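Local coordinates for L-lysine 6-monooxygenase involved in desferrioxamine biosynthesis (Erwinia amylovora CFBP1430, PDB 5O8P), which binds FAD and probably catalyses the NADPH-dependent N-hydroxylation of cadaverine, a step in biosynthesis of the siderophore desferrioxamine, at residues D10-G15 with Y135-T140; Y75-F80 with Y88-R93; E351-R356 with N377-Q382; Y365-Q368 with S372-R375. All blocks are in the same frame, centred on the assembly; numbering follows the deposited sequence.

Contact 1. Residues D10-G15 with Y135-T140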
# COMPACT_ATOMS: atom_id res chain seq x y z
N ASP B 10 14.67 20.76 -42.06
CA ASP B 10 15.73 19.86 -41.54
C ASP B 10 15.15 18.47 -41.34
O ASP B 10 15.81 17.46 -41.63
CB ASP B 10 16.34 20.39 -40.25
CG ASP B 10 17.23 21.61 -40.47
OD1 ASP B 10 18.13 21.57 -41.34
OD2 ASP B 10 17.02 22.63 -39.76
N PHE B 11 13.93 18.45 -40.81
CA PHE B 11 13.12 17.24 -40.78
C PHE B 11 11.63 17.58 -40.81
O PHE B 11 11.22 18.67 -40.39
CB PHE B 11 13.45 16.41 -39.53
CG PHE B 11 12.88 16.97 -38.26
CD1 PHE B 11 13.52 17.98 -37.57
CD2 PHE B 11 11.68 16.48 -37.75
CE1 PHE B 11 13.00 18.50 -36.39
CE2 PHE B 11 11.14 17.00 -36.59
CZ PHE B 11 11.80 18.00 -35.89
N ILE B 12 10.84 16.63 -41.29
CA ILE B 12 9.38 16.69 -41.19
C ILE B 12 8.91 15.48 -40.42
O ILE B 12 9.27 14.35 -40.76
CB ILE B 12 8.68 16.67 -42.57
CG1 ILE B 12 8.98 17.93 -43.35
CG2 ILE B 12 7.16 16.57 -42.41
CD1 ILE B 12 8.67 17.78 -44.82
N GLY B 13 8.09 15.71 -39.39
CA GLY B 13 7.43 14.62 -38.67
C GLY B 13 6.07 14.42 -39.29
O GLY B 13 5.32 15.38 -39.47
N ILE B 14 5.75 13.18 -39.64
CA ILE B 14 4.43 12.84 -40.19
C ILE B 14 3.68 12.03 -39.16
O ILE B 14 4.05 10.91 -38.86
CB ILE B 14 4.57 12.02 -41.48
CG1 ILE B 14 5.33 12.83 -42.53
CG2 ILE B 14 3.20 11.59 -41.99
CD1 ILE B 14 5.68 12.02 -43.77
N GLY B 15 2.61 12.60 -38.63
CA GLY B 15 1.83 12.02 -37.53
C GLY B 15 2.17 12.75 -36.25
O GLY B 15 3.33 12.99 -36.00
N TYR B 135 13.72 14.68 -49.60
CA TYR B 135 12.40 14.04 -49.64
C TYR B 135 11.30 15.06 -49.92
O TYR B 135 11.32 16.19 -49.42
CB TYR B 135 12.13 13.25 -48.35
CG TYR B 135 12.97 11.98 -48.26
CD1 TYR B 135 12.56 10.81 -48.90
CD2 TYR B 135 14.17 11.97 -47.57
CE1 TYR B 135 13.33 9.65 -48.85
CE2 TYR B 135 14.96 10.82 -47.51
CZ TYR B 135 14.54 9.66 -48.15
OH TYR B 135 15.33 8.53 -48.08
N ARG B 136 10.33 14.64 -50.73
CA ARG B 136 9.22 15.48 -51.17
C ARG B 136 7.95 14.85 -50.64
O ARG B 136 7.64 13.73 -51.02
CB ARG B 136 9.21 15.52 -52.71
CG ARG B 136 8.05 16.24 -53.35
CD ARG B 136 8.18 16.24 -54.88
NE ARG B 136 9.45 16.84 -55.31
CZ ARG B 136 9.70 18.15 -55.34
NH1 ARG B 136 8.79 19.06 -54.97
NH2 ARG B 136 10.91 18.57 -55.75
N VAL B 137 7.24 15.56 -49.77
CA VAL B 137 6.05 15.05 -49.07
C VAL B 137 4.81 15.76 -49.59
O VAL B 137 4.66 16.95 -49.34
CB VAL B 137 6.17 15.31 -47.55
CG1 VAL B 137 4.90 14.91 -46.80
CG2 VAL B 137 7.38 14.59 -46.99
N ARG B 138 3.93 15.04 -50.28
CA ARG B 138 2.71 15.65 -50.84
C ARG B 138 1.54 15.49 -49.87
O ARG B 138 1.11 14.37 -49.56
CB ARG B 138 2.38 15.04 -52.21
CG ARG B 138 1.61 15.98 -53.14
CD ARG B 138 1.34 15.37 -54.52
NE ARG B 138 0.52 14.15 -54.40
CZ ARG B 138 0.75 12.96 -55.00
NH1 ARG B 138 1.79 12.77 -55.82
NH2 ARG B 138 -0.08 11.95 -54.76
N SER B 139 1.04 16.63 -49.38
CA SER B 139 -0.09 16.67 -48.46
C SER B 139 -1.38 17.14 -49.13
O SER B 139 -1.36 17.66 -50.25
CB SER B 139 0.22 17.61 -47.30
OG SER B 139 -0.13 18.95 -47.59
N THR B 140 -2.48 16.95 -48.42
CA THR B 140 -3.80 17.43 -48.83
C THR B 140 -4.46 18.03 -47.60
O THR B 140 -4.57 17.35 -46.58
CB THR B 140 -4.67 16.27 -49.37
OG1 THR B 140 -4.18 15.84 -50.66
CG2 THR B 140 -6.12 16.67 -49.53
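The backbone of Ile12 is hydrogen-bonded to Arg154 and Val156, and from this fixed base its side chain points toward Val137. CG1 of Ile12 lies beside the backbone N (chi1 -67°), and the chain then extends so that CD1 comes 4.1 Å from CG2 of Val137. The two side chains run antiparallel alongside one another and meet methyl to methyl. The other branch of Val137, CG1, lies anti to the backbone N (chi1 174°). It takes a second partner, with CD1 of Ile14 4.3 Å from CG1 of Val137. The valine fork therefore serves both isoleucines, one methyl each. Ile12 and Ile14 reach it together because alternate residues of a strand point the same way; Gly13 lies between them.

The nearest CA atoms, those of Ile12 and Val137, are 8.7 Å apart, so the side chains alone bridge the two strands. Strand 8-14 opens the Rossmann-type FAD-binding fold and runs into its glycine-rich turn, where Gly15 touches the cofactor. Strand 134-141 is the middle of the antiparallel meander 121-129, 134-141 and 147-152, a familiar insertion in flavoproteins of this kind. Val137 also packs on Val123, an FAD-binding residue of the adjoining strand, and on Leu155. Ile14 lies about 4 Å from the bound FAD, measured from its side chain.

Contact 2. Residues Y75-F80 with Y88-R93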
# COMPACT_ATOMS: atom_id res chain seq x y z
N TYR B 75 7.19 22.54 -21.58
CA TYR B 75 6.15 21.54 -21.92
C TYR B 75 6.00 20.41 -20.91
O TYR B 75 5.29 19.44 -21.18
CB TYR B 75 6.40 20.98 -23.32
CG TYR B 75 6.29 22.07 -24.34
CD1 TYR B 75 5.05 22.50 -24.75
CD2 TYR B 75 7.40 22.72 -24.82
CE1 TYR B 75 4.92 23.53 -25.66
CE2 TYR B 75 7.29 23.75 -25.73
CZ TYR B 75 6.04 24.15 -26.14
OH TYR B 75 5.90 25.17 -27.03
N SER B 76 6.63 20.52 -19.75
CA SER B 76 6.53 19.47 -18.73
C SER B 76 5.12 19.41 -18.17
O SER B 76 4.40 20.40 -18.17
CB SER B 76 7.52 19.70 -17.58
OG SER B 76 7.05 20.72 -16.72
N LEU B 77 4.75 18.23 -17.68
CA LEU B 77 3.47 18.03 -16.99
C LEU B 77 3.38 18.90 -15.72
O LEU B 77 2.32 19.44 -15.43
CB LEU B 77 3.29 16.54 -16.66
CG LEU B 77 2.04 16.01 -15.98
CD1 LEU B 77 2.08 16.18 -14.46
CD2 LEU B 77 0.80 16.64 -16.58
N LEU B 78 4.49 19.03 -15.00
CA LEU B 78 4.52 19.88 -13.81
C LEU B 78 4.34 21.35 -14.15
O LEU B 78 3.66 22.08 -13.43
CB LEU B 78 5.82 19.67 -13.01
CG LEU B 78 5.87 18.36 -12.23
CD1 LEU B 78 7.23 18.19 -11.59
CD2 LEU B 78 4.78 18.30 -11.17
N ASN B 79 4.91 21.80 -15.26
CA ASN B 79 4.71 23.19 -15.68
C ASN B 79 3.27 23.43 -16.13
O ASN B 79 2.71 24.49 -15.85
CB ASN B 79 5.67 23.62 -16.78
CG ASN B 79 5.77 25.13 -16.89
OD1 ASN B 79 5.84 25.83 -15.87
ND2 ASN B 79 5.78 25.64 -18.12
N PHE B 80 2.69 22.45 -16.82
CA PHE B 80 1.28 22.50 -17.22
C PHE B 80 0.40 22.71 -16.00
O PHE B 80 -0.48 23.55 -15.97
CB PHE B 80 0.90 21.20 -17.97
CG PHE B 80 -0.57 20.90 -17.98
CD1 PHE B 80 -1.16 20.19 -16.96
CD2 PHE B 80 -1.36 21.31 -19.03
CE1 PHE B 80 -2.52 19.92 -16.97
CE2 PHE B 80 -2.70 21.02 -19.07
CZ PHE B 80 -3.28 20.32 -18.05
N TYR B 88 -0.58 22.82 -6.70
CA TYR B 88 -0.65 22.47 -5.30
C TYR B 88 -1.66 21.35 -5.06
O TYR B 88 -1.47 20.52 -4.17
CB TYR B 88 -0.95 23.68 -4.40
CG TYR B 88 -0.35 23.48 -3.04
CD1 TYR B 88 0.98 23.84 -2.78
CD2 TYR B 88 -1.08 22.88 -2.01
CE1 TYR B 88 1.55 23.61 -1.54
CE2 TYR B 88 -0.51 22.65 -0.76
CZ TYR B 88 0.81 23.02 -0.53
OH TYR B 88 1.38 22.80 0.71
N SER B 89 -2.72 21.33 -5.85
CA SER B 89 -3.70 20.26 -5.77
C SER B 89 -3.08 18.94 -6.20
O SER B 89 -3.27 17.92 -5.55
CB SER B 89 -4.91 20.55 -6.62
OG SER B 89 -5.83 19.49 -6.47
N PHE B 90 -2.35 18.98 -7.30
CA PHE B 90 -1.60 17.81 -7.79
C PHE B 90 -0.57 17.28 -6.76
O PHE B 90 -0.32 16.07 -6.69
CB PHE B 90 -0.91 18.17 -9.10
CG PHE B 90 -0.20 17.02 -9.73
CD1 PHE B 90 -0.92 16.04 -10.38
CD2 PHE B 90 1.17 16.90 -9.65
CE1 PHE B 90 -0.28 14.96 -10.96
CE2 PHE B 90 1.82 15.81 -10.22
CZ PHE B 90 1.09 14.84 -10.88
N TYR B 91 0.02 18.21 -6.00
CA TYR B 91 0.97 17.92 -4.93
C TYR B 91 0.29 17.19 -3.79
O TYR B 91 0.79 16.17 -3.33
CB TYR B 91 1.64 19.23 -4.45
CG TYR B 91 2.45 19.23 -3.16
CD1 TYR B 91 3.82 18.96 -3.17
CD2 TYR B 91 1.87 19.56 -1.94
CE1 TYR B 91 4.57 18.96 -2.00
CE2 TYR B 91 2.60 19.58 -0.76
CZ TYR B 91 3.97 19.28 -0.79
OH TYR B 91 4.72 19.30 0.37
N ILE B 92 -0.86 17.70 -3.37
CA ILE B 92 -1.72 17.03 -2.38
C ILE B 92 -2.22 15.67 -2.87
O ILE B 92 -2.25 14.72 -2.11
CB ILE B 92 -2.94 17.92 -2.01
CG1 ILE B 92 -2.46 19.18 -1.27
CG2 ILE B 92 -3.96 17.17 -1.16
CD1 ILE B 92 -3.49 20.29 -1.19
N ARG B 93 -2.62 15.56 -4.13
CA ARG B 93 -3.02 14.27 -4.70
C ARG B 93 -1.92 13.21 -4.50
O ARG B 93 -2.22 12.09 -4.10
CB ARG B 93 -3.37 14.42 -6.19
CG ARG B 93 -4.08 13.23 -6.81
CD ARG B 93 -4.26 13.44 -8.30
NE ARG B 93 -4.39 12.20 -9.05
CZ ARG B 93 -5.47 11.40 -9.05
NH1 ARG B 93 -6.57 11.70 -8.35
NH2 ARG B 93 -5.46 10.28 -9.78
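Phe90 meets Leu77 and Leu78 where two short consecutive helices, 77-83 and 87-93, joined by a brief loop, pack against each other. The contact is small, apolar and buried. Phe90 points toward the first helix, with CG anti to the backbone N (chi1 -176°), and this throws the whole ring out from its own helix axis. Two leucines with different first torsions receive it. Leu77 also has CG anti to the backbone N, and its CD1 comes 3.9 Å from CZ of Phe90, the far end of the ring. Leu78 has CG beside the backbone N instead (chi1 -74°), and its CD2 lies 4.0 Å from CE2 of Phe90. The Leu78 side chain crosses that of Phe90 at about a right angle, whereas Leu77 comes in at a slant. Both methyls approach the ring obliquely. In neither leucine does the CB lead straight at the second helix; the outer methyl makes up the distance.

The ring has further partners. Phe61 meets it edge-to-face, Leu98 of strand 97-99 touches it, and Tyr287 of the third subunit packs on it, so the contact lies beside a subunit interface. Tyr88 of the same helix is hydrogen-bonded to Thr244 and Glu419 of the second subunit.

The start of the first helix is fixed by Ser76 at the N-cap. Its OG accepts the backbone N of Asn79 at 2.8 Å, with an N-H...O angle of 154°.

Contact 3. Residues E351-R356 with N377-Q382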
# COMPACT_ATOMS: atom_id res chain seq x y z
N GLU B 351 4.82 3.67 -50.08
CA GLU B 351 5.00 3.10 -51.44
C GLU B 351 6.00 3.88 -52.29
O GLU B 351 6.81 3.29 -53.00
CB GLU B 351 3.67 3.03 -52.22
CG GLU B 351 2.81 1.80 -51.97
CD GLU B 351 1.84 1.49 -53.12
OE1 GLU B 351 2.10 1.90 -54.27
OE2 GLU B 351 0.81 0.81 -52.88
N GLY B 352 5.93 5.20 -52.23
CA GLY B 352 6.82 6.06 -53.01
C GLY B 352 8.30 6.06 -52.64
O GLY B 352 9.12 6.58 -53.40
N ILE B 353 8.65 5.50 -51.49
CA ILE B 353 10.05 5.38 -51.09
C ILE B 353 10.43 3.94 -50.74
O ILE B 353 11.33 3.72 -49.94
CB ILE B 353 10.40 6.38 -49.95
CG1 ILE B 353 9.54 6.16 -48.70
CG2 ILE B 353 10.22 7.81 -50.44
CD1 ILE B 353 10.01 6.97 -47.50
N GLN B 354 9.78 2.97 -51.37
CA GLN B 354 10.06 1.55 -51.13
C GLN B 354 11.51 1.19 -51.43
O GLN B 354 12.18 0.59 -50.60
CB GLN B 354 9.13 0.62 -51.92
CG GLN B 354 7.88 0.24 -51.13
CD GLN B 354 6.83 -0.49 -51.95
OE1 GLN B 354 6.95 -0.69 -53.17
NE2 GLN B 354 5.77 -0.91 -51.26
N GLN B 355 12.00 1.59 -52.60
CA GLN B 355 13.38 1.32 -52.98
C GLN B 355 14.43 1.95 -52.03
O GLN B 355 15.53 1.42 -51.91
CB GLN B 355 13.62 1.64 -54.49
CG GLN B 355 13.97 3.09 -54.90
CD GLN B 355 12.81 4.10 -54.84
OE1 GLN B 355 11.63 3.73 -54.69
NE2 GLN B 355 13.15 5.38 -54.90
N ARG B 356 14.08 3.02 -51.31
CA ARG B 356 14.99 3.72 -50.37
C ARG B 356 15.01 3.14 -48.95
O ARG B 356 15.80 3.59 -48.11
CB ARG B 356 14.60 5.19 -50.21
CG ARG B 356 14.29 6.00 -51.45
CD ARG B 356 15.44 6.83 -51.96
NE ARG B 356 16.24 7.52 -50.93
CZ ARG B 356 17.51 7.90 -51.12
NH1 ARG B 356 18.15 7.68 -52.27
NH2 ARG B 356 18.16 8.49 -50.14
N ASN B 377 20.50 7.44 -42.81
CA ASN B 377 20.08 8.15 -41.58
C ASN B 377 19.23 9.39 -41.85
O ASN B 377 19.51 10.48 -41.32
CB ASN B 377 21.29 8.49 -40.71
CG ASN B 377 22.14 7.28 -40.42
OD1 ASN B 377 21.62 6.18 -40.24
ND2 ASN B 377 23.45 7.47 -40.38
N GLN B 378 18.20 9.20 -42.66
CA GLN B 378 17.27 10.26 -43.04
C GLN B 378 15.77 9.97 -42.79
O GLN B 378 15.01 10.89 -42.54
CB GLN B 378 17.48 10.60 -44.51
CG GLN B 378 18.86 11.11 -44.85
CD GLN B 378 19.02 11.42 -46.32
OE1 GLN B 378 18.59 10.64 -47.18
NE2 GLN B 378 19.62 12.55 -46.62
N VAL B 379 15.36 8.71 -42.88
CA VAL B 379 13.98 8.33 -42.65
C VAL B 379 13.96 7.56 -41.34
O VAL B 379 14.52 6.47 -41.28
CB VAL B 379 13.45 7.43 -43.78
CG1 VAL B 379 11.97 7.11 -43.57
CG2 VAL B 379 13.65 8.11 -45.11
N PHE B 380 13.34 8.15 -40.32
CA PHE B 380 13.25 7.54 -38.99
C PHE B 380 11.84 7.11 -38.66
O PHE B 380 10.89 7.58 -39.26
CB PHE B 380 13.73 8.54 -37.94
CG PHE B 380 15.16 8.93 -38.11
CD1 PHE B 380 16.17 8.13 -37.61
CD2 PHE B 380 15.50 10.08 -38.81
CE1 PHE B 380 17.50 8.49 -37.76
CE2 PHE B 380 16.81 10.44 -38.98
CZ PHE B 380 17.81 9.64 -38.46
N VAL B 381 11.70 6.23 -37.67
CA VAL B 381 10.37 5.79 -37.25
C VAL B 381 10.23 5.88 -35.73
O VAL B 381 11.20 5.68 -35.02
CB VAL B 381 10.04 4.37 -37.76
CG1 VAL B 381 10.00 4.31 -39.29
CG2 VAL B 381 10.99 3.30 -37.20
N GLN B 382 9.03 6.20 -35.26
CA GLN B 382 8.66 6.21 -33.84
C GLN B 382 7.60 5.13 -33.71
O GLN B 382 6.56 5.24 -34.36
CB GLN B 382 8.02 7.54 -33.45
CG GLN B 382 8.88 8.76 -33.72
CD GLN B 382 9.31 9.47 -32.46
OE1 GLN B 382 9.87 8.87 -31.56
NE2 GLN B 382 9.04 10.78 -32.39
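Arg356 and Gln378 approach each other at a slant, with the guanidinium and amide planes turned 46° apart. OE1 of Gln378 lies at the guanidinium edge, near its plane, 3.7 Å from NH2 of Arg356. The two chains arrive differently. Arg356 is bent at chi2 and chi3, which folds its guanidinium back toward 377-382. Gln378 runs out extended beyond CG to the amide.

Deeper in the protein, Ile353 and Val379 point toward each other. CG1 of Ile353 sits between the backbone N and the carbonyl carbon (chi1 59°), and the chain continues straight to CD1. That methyl stops 4.4 Å from CG1 of Val379. The apolar touch is light, and Tyr135 packs on both residues as well.

The segments join the long loop after strand 342-343 to strand 379-381, which pairs in parallel with strand 155-157 at one side of the FAD-domain sheet. Arg356 NE is hydrogen-bonded to Tyr135 OH, and its guanidinium forms a cation-pi contact with Tyr128.

The contact thus has a buried hydrocarbon pair and a partly exposed polar pair. At this separation OE1 of Gln378 can offer Arg356 at most a weak electrostatic attraction, while the ring of Tyr128 and the hydroxyl of Tyr135 give the guanidinium more definite partners.

Contact 4. Residues Y365-Q368 with S372-R375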
# COMPACT_ATOMS: atom_id res chain seq x y z
N TYR B 365 10.15 -3.14 -41.80
CA TYR B 365 11.31 -2.27 -41.82
C TYR B 365 12.49 -2.94 -41.10
O TYR B 365 12.34 -3.38 -39.95
CB TYR B 365 11.04 -0.95 -41.09
CG TYR B 365 9.84 -0.14 -41.51
CD1 TYR B 365 9.47 -0.02 -42.84
CD2 TYR B 365 9.10 0.54 -40.55
CE1 TYR B 365 8.37 0.74 -43.21
CE2 TYR B 365 8.01 1.31 -40.91
CZ TYR B 365 7.65 1.40 -42.23
OH TYR B 365 6.57 2.17 -42.54
N ASP B 366 13.65 -3.03 -41.75
CA ASP B 366 14.87 -3.47 -41.08
C ASP B 366 15.48 -2.28 -40.33
O ASP B 366 16.44 -1.64 -40.80
CB ASP B 366 15.87 -4.04 -42.10
CG ASP B 366 17.10 -4.65 -41.44
OD1 ASP B 366 16.95 -5.48 -40.51
OD2 ASP B 366 18.22 -4.29 -41.86
N VAL B 367 14.94 -2.01 -39.15
CA VAL B 367 15.24 -0.77 -38.42
C VAL B 367 16.65 -0.84 -37.83
O VAL B 367 17.03 -1.85 -37.25
CB VAL B 367 14.23 -0.48 -37.28
CG1 VAL B 367 14.43 0.94 -36.75
CG2 VAL B 367 12.80 -0.69 -37.74
N GLN B 368 17.40 0.26 -37.96
CA GLN B 368 18.76 0.34 -37.40
C GLN B 368 18.66 0.82 -35.96
O GLN B 368 17.58 1.21 -35.50
CB GLN B 368 19.63 1.32 -38.20
CG GLN B 368 19.58 1.15 -39.71
CD GLN B 368 20.10 -0.18 -40.18
OE1 GLN B 368 21.31 -0.38 -40.27
NE2 GLN B 368 19.18 -1.10 -40.52
N SER B 372 16.43 4.44 -37.71
CA SER B 372 16.38 4.78 -39.12
C SER B 372 16.02 3.55 -39.96
O SER B 372 16.41 2.43 -39.61
CB SER B 372 17.71 5.39 -39.57
OG SER B 372 18.70 4.40 -39.81
N ILE B 373 15.29 3.77 -41.06
CA ILE B 373 14.88 2.67 -41.97
C ILE B 373 15.45 2.79 -43.38
O ILE B 373 15.25 1.90 -44.21
CB ILE B 373 13.33 2.44 -41.98
CG1 ILE B 373 12.59 3.57 -42.70
CG2 ILE B 373 12.83 2.23 -40.56
CD1 ILE B 373 11.08 3.41 -42.74
N ASP B 374 16.20 3.85 -43.64
CA ASP B 374 16.86 4.03 -44.93
C ASP B 374 18.34 3.69 -44.79
O ASP B 374 18.79 3.28 -43.71
CB ASP B 374 16.68 5.47 -45.43
CG ASP B 374 17.39 6.48 -44.56
OD1 ASP B 374 17.12 6.47 -43.34
OD2 ASP B 374 18.21 7.29 -45.07
N ARG B 375 19.09 3.89 -45.87
CA ARG B 375 20.51 3.58 -45.92
C ARG B 375 21.41 4.79 -45.64
O ARG B 375 22.63 4.68 -45.80
CB ARG B 375 20.85 2.97 -47.28
CG ARG B 375 20.00 1.76 -47.64
CD ARG B 375 20.37 1.18 -49.00
NE ARG B 375 19.56 -0.01 -49.29
CZ ARG B 375 18.31 -0.02 -49.74
NH1 ARG B 375 17.64 1.10 -49.99
NH2 ARG B 375 17.70 -1.18 -49.95
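The backbone makes a tight reversal, closed by a hydrogen bond of 2.9 Å from Gln368 N to Ser372 O. The bond is nearly straight (172°). CA atoms of Val367 and Ile373 are 5.0 Å apart. Just ahead, Asp366 is the centre of an inverse gamma turn. Its carbonyl O accepts NE2 of Gln368 at 2.8 Å, with the donor tilted from the carbonyl plane. The bend of Gln368 at chi2 (-62°) folds the amide back for this bond. CG of Gln368 lies 3.4 Å from Ser372 OG.

Ile373 lies over one face of Tyr365. Its CD1 is 3.7 Å from the ring centroid and 8° off the normal, a CH-pi contact. CG2 of Ile373 rests 3.7 Å from CB of Tyr365 and also reaches CG2 of Val367. The buried polar ends have partners beyond the two segments: Tyr365 OH is hydrogen-bonded to Tyr344 OH, and Ser372 OG to Asn370 OD1.

The reversal lies between strand 379-381 and helix 386-389. Ile373 packs on Val379 and Val381 of the strand and bonds to Val379 through its backbone, while Val367 packs on Thr388 and His389 of the helix.

Contacts 1, 3 and 4 lie on the same side of the chain's centre. Contacts 3 and 4 follow contact 1 along the chain. Their centres are about 7 Å apart, and contact 4 is nested within the loop closed by contact 3. A backbone bond between Val379 and Ile373 joins them, as does one from Arg375 to Gln355 O. Contact 1 is about 11 Å from contact 3, centre to centre. Tyr135 bridges them, and both reach the mixed FAD-domain sheet. Contact 2 falls within the chain loop closed by contact 1, yet its centre is about 34 Å away, in a helical region facing other subunits. Late chain segments return to the sheet begun by the first strand.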